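Local atomic coordinates of aldehyde dehydrogenase (Listeria monocytogenes, PDB entry 3K9D), a protein that probably oxidises aldehydes with NAD or NADP as electron acceptor, as a member of the aldehyde dehydrogenase family. Residues 6-17 against 174-185; 187-198 against 206-217. All coordinates share one frame; numbering follows the deposited sequence.

Interaction 1: residues 6-17 against 174-185; sequences KDLRSIQEVRNL and CMTVPTIQGTDQ
Helix 6-17 and helix 180-185 run side by side in nearly the same direction, their axes 7.9 Å apart and inclined by 25°, with I11 and G182 facing each other at a CA to CA distance of only 4.5 Å. G182 lets the helices come this close, and S10 fills the site: its OG lies 3.4 Å from G182 CA and forms a hydrogen bond of 2.8 Å with T179 OG1. T179 OG1, which accepts from G182 N as the N-cap of the second helix, is therefore shared between the cap and S10. A water joins S10 OG to E13 OE1 and V177 O. E13 reaches the loop ahead of helix 180-185, its chain extended and CG turned anti to the backbone N (chi1 -158°). E13 OE2 receives T176 N through its syn lone pair, and T176 OG1, at 2.9 Å, from above the carboxylate plane. Beside these polar contacts, V14 CG2 packs 3.6 Å from M175 CG and also lies against G182 O. At the far end R15 NE gives a bond of 2.9 Å to Q185 OE1, which lies near the guanidinium plane, while NE stands above the amide plane of Q185. The arrangement is a close helix-helix packing at a glycine, combined with a side-chain N-cap, that lays the N-terminal helix against the segment running from the end of strand 172-174 into helix 180-188.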
loop_
_atom_site.group_PDB
_atom_site.type_symbol
_atom_site.label_atom_id
_atom_site.label_comp_id
_atom_site.label_asym_id
_atom_site.label_seq_id
_atom_site.Cartn_x
_atom_site.Cartn_y
_atom_site.Cartn_z
ATOM N N LYS A 6 -27.842 17.767 10.583
ATOM C CA LYS A 6 -26.529 18.107 10.056
ATOM C C LYS A 6 -25.743 16.880 9.623
ATOM O O LYS A 6 -25.081 16.901 8.583
ATOM C CB LYS A 6 -25.730 18.908 11.094
ATOM C CG LYS A 6 -24.575 19.687 10.493
ATOM C CD LYS A 6 -23.814 20.515 11.521
ATOM C CE LYS A 6 -22.647 19.749 12.118
ATOM N NZ LYS A 6 -21.560 20.659 12.570
ATOM N N ASP A 7 -25.823 15.820 10.427
ATOM C CA ASP A 7 -25.095 14.583 10.150
ATOM C C ASP A 7 -25.607 13.876 8.880
ATOM O O ASP A 7 -24.816 13.422 8.059
ATOM C CB ASP A 7 -25.077 13.651 11.384
ATOM C CG ASP A 7 -26.481 13.245 11.883
ATOM O OD1 ASP A 7 -27.455 14.027 11.787
ATOM O OD2 ASP A 7 -26.594 12.120 12.413
ATOM N N LEU A 8 -26.924 13.862 8.704
ATOM C CA LEU A 8 -27.563 13.214 7.557
ATOM C C LEU A 8 -27.442 14.023 6.270
ATOM O O LEU A 8 -27.287 13.437 5.196
ATOM C CB LEU A 8 -29.023 12.905 7.863
ATOM C CG LEU A 8 -29.296 12.045 9.109
ATOM C CD1 LEU A 8 -30.767 12.012 9.400
ATOM C CD2 LEU A 8 -28.716 10.627 9.013
ATOM N N ARG A 9 -27.527 15.353 6.375
ATOM C CA ARG A 9 -27.184 16.241 5.247
ATOM C C ARG A 9 -25.734 16.030 4.792
ATOM O O ARG A 9 -25.462 15.985 3.596
ATOM C CB ARG A 9 -27.403 17.718 5.602
ATOM C CG ARG A 9 -28.855 18.164 5.659
ATOM C CD ARG A 9 -28.937 19.693 5.755
ATOM N NE ARG A 9 -28.606 20.225 7.083
ATOM C CZ ARG A 9 -27.457 20.813 7.420
ATOM N NH1 ARG A 9 -26.472 20.961 6.537
ATOM N NH2 ARG A 9 -27.292 21.253 8.660
ATOM N N SER A 10 -24.823 15.887 5.757
ATOM C CA SER A 10 -23.404 15.662 5.481
ATOM C C SER A 10 -23.093 14.307 4.824
ATOM O O SER A 10 -22.334 14.274 3.855
ATOM C CB SER A 10 -22.568 15.867 6.743
ATOM O OG SER A 10 -21.208 15.510 6.547
ATOM N N ILE A 11 -23.664 13.216 5.354
ATOM C CA ILE A 11 -23.608 11.898 4.708
ATOM C C ILE A 11 -24.125 11.958 3.258
ATOM O O ILE A 11 -23.446 11.496 2.318
ATOM C CB ILE A 11 -24.420 10.831 5.493
ATOM C CG1 ILE A 11 -23.775 10.560 6.848
ATOM C CG2 ILE A 11 -24.496 9.518 4.708
ATOM C CD1 ILE A 11 -24.721 9.980 7.898
ATOM N N GLN A 12 -25.315 12.534 3.089
ATOM C CA GLN A 12 -25.900 12.725 1.761
ATOM C C GLN A 12 -24.938 13.449 0.821
ATOM O O GLN A 12 -24.737 13.015 -0.313
ATOM C CB GLN A 12 -27.217 13.499 1.842
ATOM C CG GLN A 12 -27.978 13.567 0.501
ATOM C CD GLN A 12 -28.589 12.232 0.106
ATOM O OE1 GLN A 12 -29.682 11.893 0.554
ATOM N NE2 GLN A 12 -27.891 11.473 -0.733
ATOM N N GLU A 13 -24.309 14.514 1.322
ATOM C CA GLU A 13 -23.414 15.333 0.510
ATOM C C GLU A 13 -22.243 14.526 -0.010
ATOM O O GLU A 13 -21.913 14.584 -1.183
ATOM C CB GLU A 13 -22.899 16.518 1.311
ATOM C CG GLU A 13 -22.415 17.652 0.429
ATOM C CD GLU A 13 -21.431 18.563 1.127
ATOM O OE1 GLU A 13 -21.280 18.471 2.370
ATOM O OE2 GLU A 13 -20.806 19.373 0.417
ATOM N N VAL A 14 -21.633 13.764 0.890
ATOM C CA VAL A 14 -20.482 12.922 0.598
ATOM C C VAL A 14 -20.766 11.854 -0.485
ATOM O O VAL A 14 -19.976 11.681 -1.412
ATOM C CB VAL A 14 -19.964 12.313 1.916
ATOM C CG1 VAL A 14 -19.002 11.204 1.663
ATOM C CG2 VAL A 14 -19.312 13.408 2.753
ATOM N N ARG A 15 -21.895 11.163 -0.368
ATOM C CA ARG A 15 -22.377 10.260 -1.425
ATOM C C ARG A 15 -22.597 10.962 -2.785
ATOM O O ARG A 15 -22.257 10.402 -3.819
ATOM C CB ARG A 15 -23.668 9.570 -0.985
ATOM C CG ARG A 15 -23.541 8.730 0.282
ATOM C CD ARG A 15 -24.845 8.016 0.559
ATOM N NE ARG A 15 -24.917 7.434 1.895
ATOM C CZ ARG A 15 -26.032 6.934 2.438
ATOM N NH1 ARG A 15 -27.175 6.972 1.775
ATOM N NH2 ARG A 15 -26.007 6.406 3.658
ATOM N N ASN A 16 -23.132 12.184 -2.776
ATOM C CA ASN A 16 -23.284 12.976 -4.011
ATOM C C ASN A 16 -21.924 13.351 -4.604
ATOM O O ASN A 16 -21.685 13.160 -5.792
ATOM C CB ASN A 16 -24.119 14.242 -3.773
ATOM C CG ASN A 16 -25.548 13.940 -3.354
ATOM O OD1 ASN A 16 -26.099 12.892 -3.682
ATOM N ND2 ASN A 16 -26.154 14.869 -2.630
ATOM N N LEU A 17 -21.044 13.860 -3.750
ATOM C CA LEU A 17 -19.673 14.221 -4.115
ATOM C C LEU A 17 -18.840 13.062 -4.672
ATOM O O LEU A 17 -18.124 13.228 -5.650
ATOM C CB LEU A 17 -18.959 14.857 -2.904
ATOM C CG LEU A 17 -19.471 16.231 -2.444
ATOM C CD1 LEU A 17 -18.797 16.650 -1.149
ATOM C CD2 LEU A 17 -19.272 17.278 -3.509
ATOM N N CYS A 174 -15.063 19.164 -2.348
ATOM C CA CYS A 174 -14.816 19.237 -0.922
ATOM C C CYS A 174 -16.147 19.211 -0.201
ATOM O O CYS A 174 -17.094 19.874 -0.644
ATOM C CB CYS A 174 -14.087 20.556 -0.604
ATOM S SG CYS A 174 -13.459 20.757 1.084
ATOM N N MET A 175 -16.223 18.436 0.885
ATOM C CA MET A 175 -17.337 18.517 1.843
ATOM C C MET A 175 -17.482 19.956 2.351
ATOM O O MET A 175 -16.491 20.594 2.732
ATOM C CB MET A 175 -17.091 17.596 3.045
ATOM C CG MET A 175 -16.872 16.114 2.713
ATOM S SD MET A 175 -16.209 15.172 4.088
ATOM C CE MET A 175 -17.410 15.592 5.350
ATOM N N THR A 176 -18.715 20.455 2.354
ATOM C CA THR A 176 -19.002 21.823 2.776
ATOM C C THR A 176 -19.496 21.864 4.217
ATOM O O THR A 176 -19.503 22.929 4.851
ATOM C CB THR A 176 -20.029 22.496 1.848
ATOM O OG1 THR A 176 -21.269 21.776 1.895
ATOM C CG2 THR A 176 -19.506 22.521 0.416
ATOM N N VAL A 177 -19.912 20.694 4.708
ATOM C CA VAL A 177 -20.371 20.481 6.083
ATOM C C VAL A 177 -19.492 19.400 6.757
ATOM O O VAL A 177 -19.702 18.194 6.540
ATOM C CB VAL A 177 -21.867 20.025 6.122
ATOM C CG1 VAL A 177 -22.355 19.893 7.562
ATOM C CG2 VAL A 177 -22.769 20.972 5.340
ATOM N N PRO A 178 -18.506 19.823 7.574
ATOM C CA PRO A 178 -17.621 18.857 8.225
ATOM C C PRO A 178 -18.318 18.138 9.371
ATOM O O PRO A 178 -18.749 18.778 10.327
ATOM C CB PRO A 178 -16.466 19.719 8.770
ATOM C CG PRO A 178 -16.729 21.104 8.342
ATOM C CD PRO A 178 -18.168 21.208 7.943
ATOM N N THR A 179 -18.469 16.820 9.244
ATOM C CA THR A 179 -18.948 15.986 10.345
ATOM C C THR A 179 -18.085 14.739 10.396
ATOM O O THR A 179 -17.505 14.335 9.379
ATOM C CB THR A 179 -20.469 15.592 10.247
ATOM O OG1 THR A 179 -20.694 14.667 9.175
ATOM C CG2 THR A 179 -21.370 16.806 10.063
ATOM N N ILE A 180 -17.987 14.134 11.576
ATOM C CA ILE A 180 -17.318 12.841 11.704
ATOM C C ILE A 180 -18.121 11.729 10.980
ATOM O O ILE A 180 -17.537 10.760 10.497
ATOM C CB ILE A 180 -17.000 12.454 13.180
ATOM C CG1 ILE A 180 -18.270 12.135 13.978
ATOM C CG2 ILE A 180 -16.176 13.550 13.869
ATOM C CD1 ILE A 180 -18.124 10.922 14.900
ATOM N N GLN A 181 -19.443 11.895 10.897
ATOM C CA GLN A 181 -20.324 10.942 10.203
ATOM C C GLN A 181 -20.130 11.049 8.690
ATOM O O GLN A 181 -20.225 10.056 7.974
ATOM C CB GLN A 181 -21.801 11.200 10.540
ATOM C CG GLN A 181 -22.233 10.864 11.982
ATOM C CD GLN A 181 -22.219 12.070 12.920
ATOM O OE1 GLN A 181 -21.849 13.175 12.534
ATOM N NE2 GLN A 181 -22.611 11.849 14.160
ATOM N N GLY A 182 -19.864 12.265 8.216
ATOM C CA GLY A 182 -19.626 12.508 6.797
ATOM C C GLY A 182 -18.274 12.006 6.338
ATOM O O GLY A 182 -18.156 11.443 5.253
ATOM N N THR A 183 -17.257 12.221 7.162
ATOM C CA THR A 183 -15.893 11.770 6.874
ATOM C C THR A 183 -15.775 10.240 6.988
ATOM O O THR A 183 -14.993 9.620 6.265
ATOM C CB THR A 183 -14.866 12.448 7.806
ATOM O OG1 THR A 183 -14.892 13.868 7.593
ATOM C CG2 THR A 183 -13.461 11.928 7.529
ATOM N N ASP A 184 -16.545 9.647 7.896
ATOM C CA ASP A 184 -16.662 8.176 7.967
ATOM C C ASP A 184 -17.243 7.592 6.675
ATOM O O ASP A 184 -16.785 6.551 6.199
ATOM C CB ASP A 184 -17.544 7.742 9.138
ATOM C CG ASP A 184 -17.579 6.225 9.304
ATOM O OD1 ASP A 184 -16.536 5.653 9.668
ATOM O OD2 ASP A 184 -18.637 5.612 9.061
ATOM N N GLN A 185 -18.256 8.261 6.135
ATOM C CA GLN A 185 -18.899 7.846 4.890
ATOM C C GLN A 185 -17.917 7.978 3.728
ATOM O O GLN A 185 -17.832 7.085 2.888
ATOM C CB GLN A 185 -20.201 8.640 4.633
ATOM C CG GLN A 185 -20.910 8.366 3.287
ATOM C CD GLN A 185 -21.374 6.907 3.101
ATOM O OE1 GLN A 185 -22.529 6.591 3.319
ATOM N NE2 GLN A 185 -20.469 6.031 2.683
HETATM O O HOH W 1 -20.490 16.793 4.167
#

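Interaction 2: residues 187-198 against 206-217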
loop_
_atom_site.group_PDB
_atom_site.type_symbol
_atom_site.label_atom_id
_atom_site.label_comp_id
_atom_site.label_asym_id
_atom_site.label_seq_id
_atom_site.Cartn_x
_atom_site.Cartn_y
_atom_site.Cartn_z
ATOM N N MET A 187 -14.624 7.779 3.852
ATOM C CA MET A 187 -13.601 6.767 3.971
ATOM C C MET A 187 -14.160 5.369 3.656
ATOM O O MET A 187 -13.489 4.592 2.992
ATOM C CB MET A 187 -12.958 6.773 5.378
ATOM C CG MET A 187 -12.085 7.998 5.711
ATOM S SD MET A 187 -11.255 7.877 7.321
ATOM C CE MET A 187 -12.650 7.612 8.408
ATOM N N LYS A 188 -15.361 5.062 4.152
ATOM C CA LYS A 188 -15.957 3.701 4.025
ATOM C C LYS A 188 -16.592 3.376 2.672
ATOM O O LYS A 188 -16.711 2.200 2.313
ATOM C CB LYS A 188 -16.969 3.415 5.146
ATOM C CG LYS A 188 -16.329 3.093 6.507
ATOM C CD LYS A 188 -17.376 2.799 7.581
ATOM C CE LYS A 188 -16.740 2.481 8.942
ATOM N NZ LYS A 188 -16.197 1.093 9.057
ATOM N N HIS A 189 -16.999 4.405 1.928
ATOM C CA HIS A 189 -17.686 4.229 0.639
ATOM C C HIS A 189 -16.980 3.295 -0.342
ATOM O O HIS A 189 -15.756 3.306 -0.455
ATOM C CB HIS A 189 -17.914 5.575 -0.041
ATOM C CG HIS A 189 -19.157 5.620 -0.870
ATOM N ND1 HIS A 189 -19.208 5.152 -2.166
ATOM C CD2 HIS A 189 -20.405 6.057 -0.580
ATOM C CE1 HIS A 189 -20.429 5.313 -2.644
ATOM N NE2 HIS A 189 -21.176 5.858 -1.700
ATOM N N LYS A 190 -17.781 2.491 -1.038
ATOM C CA LYS A 190 -17.319 1.523 -2.029
ATOM C C LYS A 190 -16.605 2.174 -3.231
ATOM O O LYS A 190 -15.626 1.633 -3.762
ATOM C CB LYS A 190 -18.528 0.701 -2.502
ATOM C CG LYS A 190 -18.207 -0.457 -3.423
ATOM C CD LYS A 190 -19.401 -0.790 -4.315
ATOM C CE LYS A 190 -18.947 -1.155 -5.723
ATOM N NZ LYS A 190 -17.876 -2.202 -5.724
ATOM N N ASP A 191 -17.089 3.347 -3.634
ATOM C CA ASP A 191 -16.549 4.067 -4.789
ATOM C C ASP A 191 -15.294 4.909 -4.508
ATOM O O ASP A 191 -14.577 5.328 -5.442
ATOM C CB ASP A 191 -17.671 4.854 -5.471
ATOM C CG ASP A 191 -18.707 3.943 -6.071
ATOM O OD1 ASP A 191 -18.300 2.873 -6.568
ATOM O OD2 ASP A 191 -19.915 4.271 -6.049
ATOM N N THR A 192 -15.019 5.111 -3.215
ATOM C CA THR A 192 -13.733 5.629 -2.745
ATOM C C THR A 192 -12.635 4.574 -2.906
ATOM O O THR A 192 -12.708 3.493 -2.310
ATOM C CB THR A 192 -13.836 6.074 -1.270
ATOM O OG1 THR A 192 -14.882 7.053 -1.154
ATOM C CG2 THR A 192 -12.510 6.665 -0.772
ATOM N N ALA A 193 -11.609 4.900 -3.695
ATOM C CA ALA A 193 -10.566 3.932 -4.060
ATOM C C ALA A 193 -9.370 3.907 -3.115
ATOM O O ALA A 193 -8.685 2.873 -2.966
ATOM C CB ALA A 193 -10.095 4.195 -5.461
ATOM N N VAL A 194 -9.112 5.053 -2.494
ATOM C CA VAL A 194 -7.945 5.223 -1.644
ATOM C C VAL A 194 -8.174 6.384 -0.678
ATOM O O VAL A 194 -8.949 7.297 -0.962
ATOM C CB VAL A 194 -6.630 5.402 -2.481
ATOM C CG1 VAL A 194 -6.521 6.818 -3.047
ATOM C CG2 VAL A 194 -5.370 5.016 -1.667
ATOM N N ILE A 195 -7.522 6.318 0.481
ATOM C CA ILE A 195 -7.536 7.427 1.428
ATOM C C ILE A 195 -6.126 7.966 1.598
ATOM O O ILE A 195 -5.213 7.209 1.944
ATOM C CB ILE A 195 -8.104 7.012 2.824
ATOM C CG1 ILE A 195 -9.477 6.367 2.673
ATOM C CG2 ILE A 195 -8.175 8.232 3.776
ATOM C CD1 ILE A 195 -9.831 5.427 3.774
ATOM N N LEU A 196 -5.954 9.269 1.342
ATOM C CA LEU A 196 -4.774 10.002 1.817
ATOM C C LEU A 196 -5.078 10.585 3.190
ATOM O O LEU A 196 -5.810 11.570 3.331
ATOM C CB LEU A 196 -4.341 11.093 0.848
ATOM C CG LEU A 196 -3.894 10.622 -0.537
ATOM C CD1 LEU A 196 -3.638 11.796 -1.484
ATOM C CD2 LEU A 196 -2.670 9.764 -0.393
ATOM N N ALA A 197 -4.513 9.943 4.197
ATOM C CA ALA A 197 -4.902 10.161 5.578
ATOM C C ALA A 197 -3.885 11.065 6.263
ATOM O O ALA A 197 -2.971 10.586 6.928
ATOM C CB ALA A 197 -5.015 8.818 6.301
ATOM N N THR A 198 -4.044 12.371 6.076
ATOM C CA THR A 198 -3.184 13.362 6.731
ATOM C C THR A 198 -3.908 13.955 7.950
ATOM O O THR A 198 -4.924 14.649 7.819
ATOM C CB THR A 198 -2.741 14.470 5.751
ATOM O OG1 THR A 198 -2.227 13.870 4.555
ATOM C CG2 THR A 198 -1.658 15.350 6.371
ATOM N N ALA A 206 -8.348 5.250 11.993
ATOM C CA ALA A 206 -9.704 5.179 11.432
ATOM C C ALA A 206 -9.690 4.800 9.958
ATOM O O ALA A 206 -10.561 4.058 9.502
ATOM C CB ALA A 206 -10.467 6.501 11.626
ATOM N N ALA A 207 -8.702 5.323 9.232
ATOM C CA ALA A 207 -8.548 5.091 7.797
ATOM C C ALA A 207 -8.185 3.634 7.503
ATOM O O ALA A 207 -8.671 3.041 6.535
ATOM C CB ALA A 207 -7.494 6.026 7.222
ATOM N N TYR A 208 -7.340 3.052 8.349
ATOM C CA TYR A 208 -6.966 1.650 8.177
ATOM C C TYR A 208 -8.003 0.668 8.720
ATOM O O TYR A 208 -7.858 -0.555 8.566
ATOM C CB TYR A 208 -5.572 1.374 8.749
ATOM C CG TYR A 208 -4.474 1.844 7.831
ATOM C CD1 TYR A 208 -4.119 1.108 6.695
ATOM C CD2 TYR A 208 -3.801 3.041 8.087
ATOM C CE1 TYR A 208 -3.101 1.552 5.840
ATOM C CE2 TYR A 208 -2.795 3.499 7.246
ATOM C CZ TYR A 208 -2.446 2.756 6.131
ATOM O OH TYR A 208 -1.448 3.232 5.311
ATOM N N SER A 209 -9.059 1.209 9.327
ATOM C CA SER A 209 -10.186 0.421 9.808
ATOM C C SER A 209 -11.450 0.599 8.951
ATOM O O SER A 209 -12.501 0.048 9.273
ATOM C CB SER A 209 -10.475 0.777 11.263
ATOM O OG SER A 209 -9.288 0.659 12.034
ATOM N N SER A 210 -11.320 1.341 7.854
ATOM C CA SER A 210 -12.449 1.761 7.009
ATOM C C SER A 210 -12.952 0.713 5.999
ATOM O O SER A 210 -14.088 0.815 5.497
ATOM C CB SER A 210 -12.062 3.025 6.244
ATOM O OG SER A 210 -11.018 2.760 5.318
ATOM N N GLY A 211 -12.107 -0.271 5.687
ATOM C CA GLY A 211 -12.395 -1.213 4.604
ATOM C C GLY A 211 -11.869 -0.762 3.254
ATOM O O GLY A 211 -11.926 -1.511 2.288
ATOM N N THR A 212 -11.366 0.474 3.196
ATOM C CA THR A 212 -10.812 1.088 1.978
ATOM C C THR A 212 -9.308 1.171 2.132
ATOM O O THR A 212 -8.836 1.468 3.236
ATOM C CB THR A 212 -11.386 2.523 1.780
ATOM O OG1 THR A 212 -12.810 2.450 1.650
ATOM C CG2 THR A 212 -10.811 3.236 0.554
ATOM N N PRO A 213 -8.543 0.895 1.048
ATOM C CA PRO A 213 -7.088 1.127 1.059
ATOM C C PRO A 213 -6.719 2.520 1.554
ATOM O O PRO A 213 -7.278 3.506 1.091
ATOM C CB PRO A 213 -6.702 0.981 -0.410
ATOM C CG PRO A 213 -7.697 0.006 -0.951
ATOM C CD PRO A 213 -8.988 0.293 -0.224
ATOM N N ALA A 214 -5.795 2.579 2.504
ATOM C CA ALA A 214 -5.353 3.843 3.081
ATOM C C ALA A 214 -3.855 4.033 2.974
ATOM O O ALA A 214 -3.081 3.084 2.912
ATOM C CB ALA A 214 -5.780 3.941 4.539
ATOM N N ILE A 215 -3.450 5.289 2.930
ATOM C CA ILE A 215 -2.069 5.622 3.172
ATOM C C ILE A 215 -1.996 6.711 4.226
ATOM O O ILE A 215 -2.496 7.825 4.047
ATOM C CB ILE A 215 -1.264 5.890 1.869
ATOM C CG1 ILE A 215 -0.089 6.830 2.141
ATOM C CG2 ILE A 215 -2.171 6.326 0.719
ATOM C CD1 ILE A 215 0.581 7.241 0.901
ATOM N N GLY A 216 -1.384 6.346 5.345
ATOM C CA GLY A 216 -1.371 7.179 6.528
ATOM C C GLY A 216 -0.061 7.872 6.809
ATOM O O GLY A 216 0.985 7.531 6.255
ATOM N N VAL A 217 -0.135 8.871 7.675
ATOM C CA VAL A 217 1.052 9.547 8.183
ATOM C C VAL A 217 1.214 9.115 9.636
ATOM O O VAL A 217 0.376 8.380 10.166
ATOM C CB VAL A 217 0.922 11.087 8.052
ATOM C CG1 VAL A 217 0.686 11.487 6.585
ATOM C CG2 VAL A 217 -0.199 11.622 8.945
HETATM O O HOH W 2 -13.634 1.676 -0.955
#
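A beta-alpha-beta unit, strand 192-197, helix 201-207 and strand 214-216, brings these segments together, its two strands adjacent and parallel. The ladder is carried by I195 N to P213 O (2.9 Å), I215 N to I195 O (2.8 Å, nearly straight onto the carbonyl) and A197 N to I215 O, and it frays into a weak bond from V217 N to A197 O. On the face covered by the crossover helix, A197 CB meets A207 CB at 3.8 Å, and I195 lays CG2 against the same methyl. With CG1 beside the backbone N (chi1 -54°), I195 sends CD1 to within 3.3 Å of S210 OG. On the other face L196 and I215 lie side by side, pointing the same way, with L196 CD2 3.6 Å from I215 CG2. Before the strands, T212 OG1 donates to M187 O over 2.6 Å, tying the end of helix 180-188 to the turn that leads into strand 214-216. A water lies between T212 OG1 and H189 O. S210 OG accepts from T212 N in an ST turn and donates to A207 O. Beyond the contact, P213 packs on G427 of the second subunit. The small A197 and A207 are consistent with the close approach of helix and sheet, while the hydroxyls of S210 and T212 each bond backbone groups.

Overall arrangement
Interactions 1 and 2 follow one another along the chain and share helix 180-188: interaction 1 uses residues 180-185, interaction 2 only the last two, M187 and K188. Their centres lie about 15 Å apart, and they touch where R15 CG packs on H189 CD2. Interaction 1 is partly buried toward the periphery, about 24 Å from the chain centre, and its cross-links are mainly bonds made by the side chains of S10, E13 and R15 with T179, T176 and Q185. Interaction 2 is buried, about 17 Å from the centre, and relies on the backbone ladder, apolar side chains and a hydroxyl to carbonyl bond. I18, further along helix 6-28, reaches T192, and the second subunit touches interaction 2 but not interaction 1.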